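Local coordinates for protein polyhedrin (Simulium ubiquitum cypovirus, PDB 5A9A) that probably forms the crystalline matrix of the virus's polyhedra, the microcrystalline occlusion bodies of an insect virus, and binds uridine 5'-triphosphate, at residues 52-57 with 196-201; 117-122 with 173-178. All coordinates share one frame; numbering follows the deposited sequence.

Contact 1: residues 52-57 with 196-201; sequences YNAPEF and QNNIII
Asn198 plugs its amide into the turn at Glu56 and Phe57, and three hydrogen bonds grip it there. Asn198 OD1 accepts from Glu56 N at 2.9 Å and from Phe57 N at 2.8 Å, both donors arriving from the same face of the amide plane; the Phe57 bond is the straighter at hydrogen (164°), although its donor stands well above that plane. Asn198 ND2 donates to Phe57 O, 2.9 Å away, which lies in the amide plane and offers a carbonyl lone pair. CG of Asn198, anti to the backbone N (chi1 -154°), is turned toward Phe57. Asn198 ND2 stands 3.1 Å above the plane of the Phe57 ring, over its centre.

Backbone pairing takes over at the other end. Asn53 and Ile201 form an antiparallel hydrogen-bonded pair, Ile201 N to Asn53 O at 3.0 Å being the shorter of its two bonds. This is where strand 201-208 joins the edge of the six-stranded antiparallel sheet beside strand 47-54. The chain gets there from helix 191-197 by an inverse gamma turn centred on Asn198. A water lies between Asn53 OD1 and Ile199 O, within hydrogen-bonding distance of both, while Asn53 ND2 bonds to Cys128 O of the second subunit.

The apolar contacts centre on Ile200. It offers CG2 to the edge of the Tyr52 ring at CD2, CG1 to Ala54 CB, and Ile200 CD1 to Phe57 CE1 at 4.2 Å.

Elsewhere polar groups pack on apolar ones. Asn53 and Ile201 lie side by side, with the Asn53 amide against CG1 of the isoleucine. Pro55 CG sits 3.3 Å from Asn197 O, and Asn197 OD1 accepts from Trp140 NE1 of the second subunit.

Contact 2: residues 117-122 with 173-178; sequences ENVRVE and FKFPSR
Arg120 and Lys174 face each other as an antiparallel hydrogen-bonded pair, their strands 120-124 and 170-176 adjacent in the four-stranded antiparallel sheet. Two backbone bonds join them, one from Arg120 N to Lys174 O. The other, from Lys174 N to Arg120 O, is shorter at 2.7 Å. CA-H...O contacts flank the pair, from Val119 CA to Lys174 O and from Phe173 CA to Arg120 O, and the next residues, Val121 and Phe173, make a non-hydrogen-bonded pair.

The tight side is apolar. Phe175 starts out away from the opposite strand, but its CG is turned beside the backbone N (chi1 -58°), and the ring reaches the methyls of Val119 and Val121. Val121 CG2 presses on Phe175 CZ at 3.4 Å. Val119 CG1 meets Phe175 CE1 at 3.7 Å; both methyls approach the ring obliquely. Ile108 and Ala110 of strand 105-111, together with Val36, also touch Phe175, so this ring packs the four-stranded sheet against the six-stranded one.

The other side, carrying Arg120 and Lys174, is looser and more polar. Their side chains approach no closer than 4.2 Å, between Arg120 CG and Lys174 CE, and then part. At the far end Pro176 CG rests on Asn118 CB, 3.7 Å away. The bend at chi2 brings Lys174 CD to 3.6 Å from Asn118 O; beyond it, a water accepts from NZ and donates to that same oxygen. Lys174 NZ also has a weak bond to Asn197 OD1 of the third subunit. The Arg120 guanidinium turns back toward the loop that leads into its strand, where NH1 donates to Glu117 O and to Val119 O, both oxygens nearly in the guanidinium plane, while the bridging water stands 3.0 Å above its centre.

How the contacts relate
The two contacts lie with their centres 13 Å apart, one in each of the chain's two larger antiparallel sheets. Along the chain they come in the order 52-57, 117-122, 173-178, 196-201, so both segments of contact 2 fall between those of contact 1. Strand 57-62 begins at Phe57, the last residue of segment 52-57, and borders strand 170-176 of contact 2, linking the two regions. They touch where Phe57 CB packs on Pro176 CA and where the Tyr52 and Phe173 rings meet edge-to-face. Both regions also pack against neighbouring subunits, which is consistent with a part in holding the three-chain assembly together.

Contact 1: residues 52-57 with 196-201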
ATOM      1  N   TYR A  52     -12.073  -4.904  -5.169  1.00 16.80           N
ATOM      2  CA  TYR A  52     -10.767  -5.473  -4.845  1.00 16.01           C
ATOM      3  C   TYR A  52     -10.591  -6.837  -5.501  1.00 15.87           C
ATOM      4  O   TYR A  52     -11.552  -7.597  -5.636  1.00 15.65           O
ATOM      5  CB  TYR A  52     -10.616  -5.674  -3.333  1.00 15.95           C
ATOM      6  CG  TYR A  52     -10.485  -4.420  -2.496  1.00 15.82           C
ATOM      7  CD1 TYR A  52     -11.607  -3.738  -2.048  1.00 19.22           C
ATOM      8  CD2 TYR A  52      -9.235  -3.946  -2.112  1.00 17.26           C
ATOM      9  CE1 TYR A  52     -11.490  -2.599  -1.268  1.00 19.55           C
ATOM     10  CE2 TYR A  52      -9.109  -2.812  -1.333  1.00 18.18           C
ATOM     11  CZ  TYR A  52     -10.239  -2.144  -0.913  1.00 22.85           C
ATOM     12  OH  TYR A  52     -10.116  -1.017  -0.133  1.00 27.36           O
ATOM     13  N   ASN A  53      -9.363  -7.155  -5.894  1.00 15.17           N
ATOM     14  CA  ASN A  53      -9.036  -8.521  -6.291  1.00 14.42           C
ATOM     15  C   ASN A  53      -7.605  -8.895  -5.906  1.00 14.84           C
ATOM     16  O   ASN A  53      -6.712  -8.045  -5.875  1.00 13.80           O
ATOM     17  CB  ASN A  53      -9.283  -8.748  -7.792  1.00 14.29           C
ATOM     18  CG  ASN A  53      -8.122  -8.288  -8.663  1.00 15.87           C
ATOM     19  OD1 ASN A  53      -7.028  -8.850  -8.614  1.00 15.42           O
ATOM     20  ND2 ASN A  53      -8.367  -7.279  -9.487  1.00 14.60           N
ATOM     21  N   ALA A  54      -7.403 -10.169  -5.588  1.00 13.81           N
ATOM     22  CA  ALA A  54      -6.081 -10.684  -5.248  1.00 16.06           C
ATOM     23  C   ALA A  54      -6.107 -12.209  -5.279  1.00 16.06           C
ATOM     24  O   ALA A  54      -7.163 -12.819  -5.115  1.00 14.96           O
ATOM     25  CB  ALA A  54      -5.647 -10.190  -3.882  1.00 15.62           C
ATOM     26  N   PRO A  55      -4.944 -12.831  -5.513  1.00 15.95           N
ATOM     27  CA  PRO A  55      -4.881 -14.293  -5.609  1.00 17.44           C
ATOM     28  C   PRO A  55      -4.570 -15.010  -4.292  1.00 20.45           C
ATOM     29  O   PRO A  55      -4.829 -16.212  -4.206  1.00 18.92           O
ATOM     30  CB  PRO A  55      -3.755 -14.518  -6.618  1.00 16.61           C
ATOM     31  CG  PRO A  55      -2.834 -13.366  -6.400  1.00 17.05           C
ATOM     32  CD  PRO A  55      -3.688 -12.198  -5.951  1.00 15.51           C
ATOM     33  N   GLU A  56      -4.031 -14.311  -3.293  1.00 17.43           N
ATOM     34  CA  GLU A  56      -3.718 -14.952  -2.014  1.00 17.76           C
ATOM     35  C   GLU A  56      -4.661 -14.492  -0.897  1.00 17.56           C
ATOM     36  O   GLU A  56      -5.289 -15.311  -0.229  1.00 16.62           O
ATOM     37  CB  GLU A  56      -2.264 -14.694  -1.609  1.00 17.87           C
ATOM     38  CG  GLU A  56      -1.264 -14.788  -2.750  1.00 16.63           C
ATOM     39  CD  GLU A  56      -1.382 -16.081  -3.535  1.00 18.94           C
ATOM     40  OE1 GLU A  56      -1.866 -17.089  -2.975  1.00 18.07           O
ATOM     41  OE2 GLU A  56      -0.991 -16.086  -4.720  1.00 18.69           O
ATOM     42  N   PHE A  57      -4.749 -13.184  -0.687  1.00 16.26           N
ATOM     43  CA  PHE A  57      -5.675 -12.640   0.305  1.00 17.03           C
ATOM     44  C   PHE A  57      -5.972 -11.171   0.049  1.00 15.90           C
ATOM     45  O   PHE A  57      -5.095 -10.414  -0.359  1.00 15.94           O
ATOM     46  CB  PHE A  57      -5.134 -12.823   1.731  1.00 16.49           C
ATOM     47  CG  PHE A  57      -3.790 -12.196   1.962  1.00 16.41           C
ATOM     48  CD1 PHE A  57      -3.686 -10.879   2.381  1.00 17.03           C
ATOM     49  CD2 PHE A  57      -2.629 -12.929   1.780  1.00 16.19           C
ATOM     50  CE1 PHE A  57      -2.445 -10.300   2.600  1.00 17.85           C
ATOM     51  CE2 PHE A  57      -1.387 -12.360   2.000  1.00 15.56           C
ATOM     52  CZ  PHE A  57      -1.294 -11.044   2.409  1.00 15.24           C
ATOM     53  N   GLN A 196       4.841 -12.519  -3.197  1.00 14.97           N
ATOM     54  CA  GLN A 196       5.118 -11.695  -4.366  1.00 15.91           C
ATOM     55  C   GLN A 196       3.933 -11.644  -5.328  1.00 16.19           C
ATOM     56  O   GLN A 196       3.806 -10.704  -6.108  1.00 17.02           O
ATOM     57  CB  GLN A 196       6.363 -12.209  -5.091  1.00 17.64           C
ATOM     58  CG  GLN A 196       7.639 -12.078  -4.279  1.00 17.34           C
ATOM     59  CD  GLN A 196       8.869 -12.524  -5.045  1.00 18.94           C
ATOM     60  OE1 GLN A 196       8.773 -13.243  -6.034  1.00 22.82           O
ATOM     61  NE2 GLN A 196      10.037 -12.087  -4.592  1.00 19.17           N
ATOM     62  N   ASN A 197       3.068 -12.651  -5.271  1.00 16.00           N
ATOM     63  CA  ASN A 197       1.887 -12.684  -6.130  1.00 16.00           C
ATOM     64  C   ASN A 197       0.722 -11.881  -5.566  1.00 15.83           C
ATOM     65  O   ASN A 197      -0.174 -11.479  -6.307  1.00 15.30           O
ATOM     66  CB  ASN A 197       1.428 -14.124  -6.367  1.00 18.44           C
ATOM     67  CG  ASN A 197       2.087 -14.758  -7.577  1.00 16.48           C
ATOM     68  OD1 ASN A 197       3.001 -14.189  -8.173  1.00 17.82           O
ATOM     69  ND2 ASN A 197       1.620 -15.944  -7.947  1.00 18.71           N
ATOM     70  N   ASN A 198       0.720 -11.648  -4.258  1.00 15.46           N
ATOM     71  CA  ASN A 198      -0.419 -10.983  -3.644  1.00 16.25           C
ATOM     72  C   ASN A 198      -0.341  -9.471  -3.804  1.00 16.53           C
ATOM     73  O   ASN A 198       0.014  -8.741  -2.880  1.00 17.13           O
ATOM     74  CB  ASN A 198      -0.586 -11.374  -2.175  1.00 16.07           C
ATOM     75  CG  ASN A 198      -2.021 -11.233  -1.709  1.00 16.80           C
ATOM     76  OD1 ASN A 198      -2.923 -11.859  -2.270  1.00 16.18           O
ATOM     77  ND2 ASN A 198      -2.246 -10.404  -0.691  1.00 16.76           N
ATOM     78  N   ILE A 199      -0.668  -9.027  -5.012  1.00 16.04           N
ATOM     79  CA  ILE A 199      -0.823  -7.617  -5.315  1.00 17.73           C
ATOM     80  C   ILE A 199      -2.305  -7.291  -5.180  1.00 17.99           C
ATOM     81  O   ILE A 199      -3.101  -7.590  -6.070  1.00 15.98           O
ATOM     82  CB  ILE A 199      -0.345  -7.310  -6.741  1.00 18.29           C
ATOM     83  CG1 ILE A 199       1.080  -7.829  -6.935  1.00 16.92           C
ATOM     84  CG2 ILE A 199      -0.416  -5.818  -7.021  1.00 17.29           C
ATOM     85  CD1 ILE A 199       1.528  -7.873  -8.378  1.00 18.01           C
ATOM     86  N   ILE A 200      -2.670  -6.701  -4.049  1.00 16.20           N
ATOM     87  CA  ILE A 200      -4.066  -6.428  -3.742  1.00 16.37           C
ATOM     88  C   ILE A 200      -4.536  -5.205  -4.523  1.00 17.25           C
ATOM     89  O   ILE A 200      -4.166  -4.073  -4.210  1.00 15.81           O
ATOM     90  CB  ILE A 200      -4.266  -6.204  -2.231  1.00 16.56           C
ATOM     91  CG1 ILE A 200      -3.702  -7.393  -1.448  1.00 16.83           C
ATOM     92  CG2 ILE A 200      -5.739  -6.013  -1.907  1.00 17.46           C
ATOM     93  CD1 ILE A 200      -3.545  -7.135   0.035  1.00 19.41           C
ATOM     94  N   ILE A 201      -5.338  -5.442  -5.554  1.00 15.30           N
ATOM     95  CA  ILE A 201      -5.839  -4.360  -6.388  1.00 15.51           C
ATOM     96  C   ILE A 201      -6.977  -3.625  -5.696  1.00 16.36           C
ATOM     97  O   ILE A 201      -7.983  -4.227  -5.325  1.00 15.32           O
ATOM     98  CB  ILE A 201      -6.365  -4.874  -7.747  1.00 15.58           C
ATOM     99  CG1 ILE A 201      -5.316  -5.744  -8.447  1.00 16.63           C
ATOM    100  CG2 ILE A 201      -6.765  -3.702  -8.639  1.00 15.26           C
ATOM    101  CD1 ILE A 201      -4.029  -5.015  -8.771  1.00 16.10           C
TER
HETATM  102  O   HOH W   1      -4.357  -9.308  -7.981  1.00 15.34           O

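Contact 2: residues 117-122 with 173-178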
ATOM      1  N   GLU A 117     -13.585 -19.241   7.799  1.00 19.68           N
ATOM      2  CA  GLU A 117     -13.182 -19.334   9.197  1.00 21.43           C
ATOM      3  C   GLU A 117     -12.194 -18.231   9.585  1.00 20.46           C
ATOM      4  O   GLU A 117     -12.190 -17.762  10.724  1.00 19.77           O
ATOM      5  CB  GLU A 117     -12.562 -20.708   9.460  1.00 27.72           C
ATOM      6  CG  GLU A 117     -11.560 -20.748  10.597  1.00 25.86           C
ATOM      7  CD  GLU A 117     -10.934 -22.121  10.764  1.00 26.03           C
ATOM      8  OE1 GLU A 117     -11.124 -22.977   9.874  1.00 25.72           O
ATOM      9  OE2 GLU A 117     -10.245 -22.341  11.783  1.00 23.60           O
ATOM     10  N   ASN A 118     -11.359 -17.817   8.638  1.00 19.80           N
ATOM     11  CA  ASN A 118     -10.302 -16.848   8.920  1.00 21.88           C
ATOM     12  C   ASN A 118     -10.627 -15.432   8.454  1.00 20.74           C
ATOM     13  O   ASN A 118      -9.800 -14.526   8.577  1.00 19.34           O
ATOM     14  CB  ASN A 118      -8.984 -17.311   8.295  1.00 22.79           C
ATOM     15  CG  ASN A 118      -8.294 -18.379   9.122  1.00 22.71           C
ATOM     16  OD1 ASN A 118      -8.859 -18.893  10.085  1.00 20.63           O
ATOM     17  ND2 ASN A 118      -7.066 -18.716   8.749  1.00 21.88           N
ATOM     18  N   VAL A 119     -11.827 -15.246   7.918  1.00 18.04           N
ATOM     19  CA  VAL A 119     -12.280 -13.921   7.515  1.00 17.65           C
ATOM     20  C   VAL A 119     -12.465 -13.020   8.735  1.00 18.86           C
ATOM     21  O   VAL A 119     -12.990 -13.446   9.767  1.00 16.35           O
ATOM     22  CB  VAL A 119     -13.608 -13.999   6.729  1.00 17.16           C
ATOM     23  CG1 VAL A 119     -14.270 -12.629   6.641  1.00 19.59           C
ATOM     24  CG2 VAL A 119     -13.367 -14.573   5.342  1.00 16.38           C
ATOM     25  N   ARG A 120     -12.016 -11.776   8.610  1.00 15.89           N
ATOM     26  CA  ARG A 120     -12.230 -10.772   9.642  1.00 16.22           C
ATOM     27  C   ARG A 120     -12.713  -9.483   8.995  1.00 15.63           C
ATOM     28  O   ARG A 120     -12.080  -8.973   8.073  1.00 15.52           O
ATOM     29  CB  ARG A 120     -10.937 -10.485  10.409  1.00 17.07           C
ATOM     30  CG  ARG A 120     -10.291 -11.694  11.075  1.00 17.95           C
ATOM     31  CD  ARG A 120     -11.111 -12.225  12.240  1.00 17.61           C
ATOM     32  NE  ARG A 120     -10.395 -13.276  12.962  1.00 19.65           N
ATOM     33  CZ  ARG A 120     -10.513 -14.578  12.714  1.00 19.92           C
ATOM     34  NH1 ARG A 120     -11.333 -15.011  11.764  1.00 18.85           N
ATOM     35  NH2 ARG A 120      -9.813 -15.453  13.424  1.00 16.81           N
ATOM     36  N   VAL A 121     -13.842  -8.971   9.471  1.00 15.52           N
ATOM     37  CA  VAL A 121     -14.325  -7.655   9.072  1.00 16.42           C
ATOM     38  C   VAL A 121     -14.658  -6.885  10.337  1.00 16.86           C
ATOM     39  O   VAL A 121     -15.526  -7.288  11.111  1.00 14.86           O
ATOM     40  CB  VAL A 121     -15.574  -7.735   8.179  1.00 18.18           C
ATOM     41  CG1 VAL A 121     -16.095  -6.335   7.872  1.00 16.14           C
ATOM     42  CG2 VAL A 121     -15.266  -8.486   6.890  1.00 17.13           C
ATOM     43  N   GLU A 122     -13.962  -5.776  10.554  1.00 15.24           N
ATOM     44  CA  GLU A 122     -14.090  -5.062  11.814  1.00 17.59           C
ATOM     45  C   GLU A 122     -14.400  -3.587  11.610  1.00 18.27           C
ATOM     46  O   GLU A 122     -13.712  -2.888  10.866  1.00 15.37           O
ATOM     47  CB  GLU A 122     -12.809  -5.224  12.635  1.00 18.08           C
ATOM     48  CG  GLU A 122     -12.944  -4.774  14.081  1.00 18.86           C
ATOM     49  CD  GLU A 122     -11.863  -5.359  14.975  1.00 21.71           C
ATOM     50  OE1 GLU A 122     -10.685  -4.974  14.816  1.00 18.55           O
ATOM     51  OE2 GLU A 122     -12.193  -6.205  15.835  1.00 19.85           O
ATOM     52  N   PHE A 173     -10.322  -5.048   7.231  1.00 15.08           N
ATOM     53  CA  PHE A 173     -10.818  -6.350   6.776  1.00 17.12           C
ATOM     54  C   PHE A 173      -9.734  -7.292   6.267  1.00 17.74           C
ATOM     55  O   PHE A 173      -8.649  -6.863   5.870  1.00 17.29           O
ATOM     56  CB  PHE A 173     -11.868  -6.157   5.679  1.00 17.33           C
ATOM     57  CG  PHE A 173     -11.417  -5.265   4.560  1.00 19.17           C
ATOM     58  CD1 PHE A 173     -10.742  -5.786   3.469  1.00 18.07           C
ATOM     59  CD2 PHE A 173     -11.672  -3.904   4.598  1.00 18.85           C
ATOM     60  CE1 PHE A 173     -10.323  -4.964   2.437  1.00 19.50           C
ATOM     61  CE2 PHE A 173     -11.260  -3.076   3.571  1.00 18.97           C
ATOM     62  CZ  PHE A 173     -10.583  -3.609   2.486  1.00 18.72           C
ATOM     63  N   LYS A 174     -10.057  -8.583   6.271  1.00 15.95           N
ATOM     64  CA  LYS A 174      -9.157  -9.625   5.791  1.00 17.95           C
ATOM     65  C   LYS A 174      -9.966 -10.767   5.185  1.00 17.45           C
ATOM     66  O   LYS A 174     -10.803 -11.363   5.858  1.00 15.62           O
ATOM     67  CB  LYS A 174      -8.299 -10.162   6.941  1.00 18.34           C
ATOM     68  CG  LYS A 174      -7.222 -11.140   6.496  1.00 24.12           C
ATOM     69  CD  LYS A 174      -7.200 -12.396   7.356  1.00 26.66           C
ATOM     70  CE  LYS A 174      -6.774 -12.107   8.786  1.00 24.48           C
ATOM     71  NZ  LYS A 174      -6.309 -13.348   9.468  1.00 24.50           N
ATOM     72  N   PHE A 175      -9.717 -11.063   3.913  1.00 17.29           N
ATOM     73  CA  PHE A 175     -10.366 -12.184   3.239  1.00 18.24           C
ATOM     74  C   PHE A 175      -9.311 -13.087   2.608  1.00 17.33           C
ATOM     75  O   PHE A 175      -8.880 -12.840   1.486  1.00 17.61           O
ATOM     76  CB  PHE A 175     -11.329 -11.680   2.159  1.00 19.13           C
ATOM     77  CG  PHE A 175     -12.394 -10.758   2.679  1.00 18.77           C
ATOM     78  CD1 PHE A 175     -13.578 -11.261   3.193  1.00 18.95           C
ATOM     79  CD2 PHE A 175     -12.214  -9.385   2.649  1.00 18.92           C
ATOM     80  CE1 PHE A 175     -14.558 -10.409   3.677  1.00 19.95           C
ATOM     81  CE2 PHE A 175     -13.191  -8.532   3.126  1.00 19.20           C
ATOM     82  CZ  PHE A 175     -14.364  -9.045   3.639  1.00 18.65           C
ATOM     83  N   PRO A 176      -8.890 -14.135   3.331  1.00 18.18           N
ATOM     84  CA  PRO A 176      -7.788 -14.994   2.886  1.00 18.81           C
ATOM     85  C   PRO A 176      -8.245 -16.221   2.098  1.00 17.91           C
ATOM     86  O   PRO A 176      -9.333 -16.744   2.335  1.00 17.61           O
ATOM     87  CB  PRO A 176      -7.145 -15.417   4.205  1.00 20.47           C
ATOM     88  CG  PRO A 176      -8.304 -15.500   5.156  1.00 22.83           C
ATOM     89  CD  PRO A 176      -9.338 -14.489   4.689  1.00 18.55           C
ATOM     90  N   SER A 177      -7.404 -16.672   1.171  1.00 17.76           N
ATOM     91  CA  SER A 177      -7.709 -17.843   0.353  1.00 19.63           C
ATOM     92  C   SER A 177      -7.701 -19.120   1.184  1.00 18.39           C
ATOM     93  O   SER A 177      -7.009 -19.206   2.201  1.00 17.17           O
ATOM     94  CB  SER A 177      -6.676 -17.998  -0.769  1.00 19.07           C
ATOM     95  OG  SER A 177      -6.419 -16.772  -1.430  1.00 26.40           O
ATOM     96  N   ARG A 178      -8.477 -20.109   0.749  1.00 17.90           N
ATOM     97  CA  ARG A 178      -8.320 -21.470   1.240  1.00 18.51           C
ATOM     98  C   ARG A 178      -7.067 -22.056   0.610  1.00 21.17           C
ATOM     99  O   ARG A 178      -6.697 -21.686  -0.507  1.00 19.12           O
ATOM    100  CB  ARG A 178      -9.504 -22.348   0.837  1.00 22.56           C
ATOM    101  CG  ARG A 178     -10.787 -22.141   1.615  1.00 21.41           C
ATOM    102  CD  ARG A 178     -11.735 -23.296   1.317  1.00 26.05           C
ATOM    103  NE  ARG A 178     -13.095 -23.078   1.801  1.00 26.19           N
ATOM    104  CZ  ARG A 178     -14.065 -22.511   1.087  1.00 25.92           C
ATOM    105  NH1 ARG A 178     -13.829 -22.081  -0.145  1.00 20.64           N
ATOM    106  NH2 ARG A 178     -15.275 -22.371   1.612  1.00 21.41           N
TER
HETATM  107  O   HOH W   2      -8.239 -14.504  10.753  1.00 31.52           O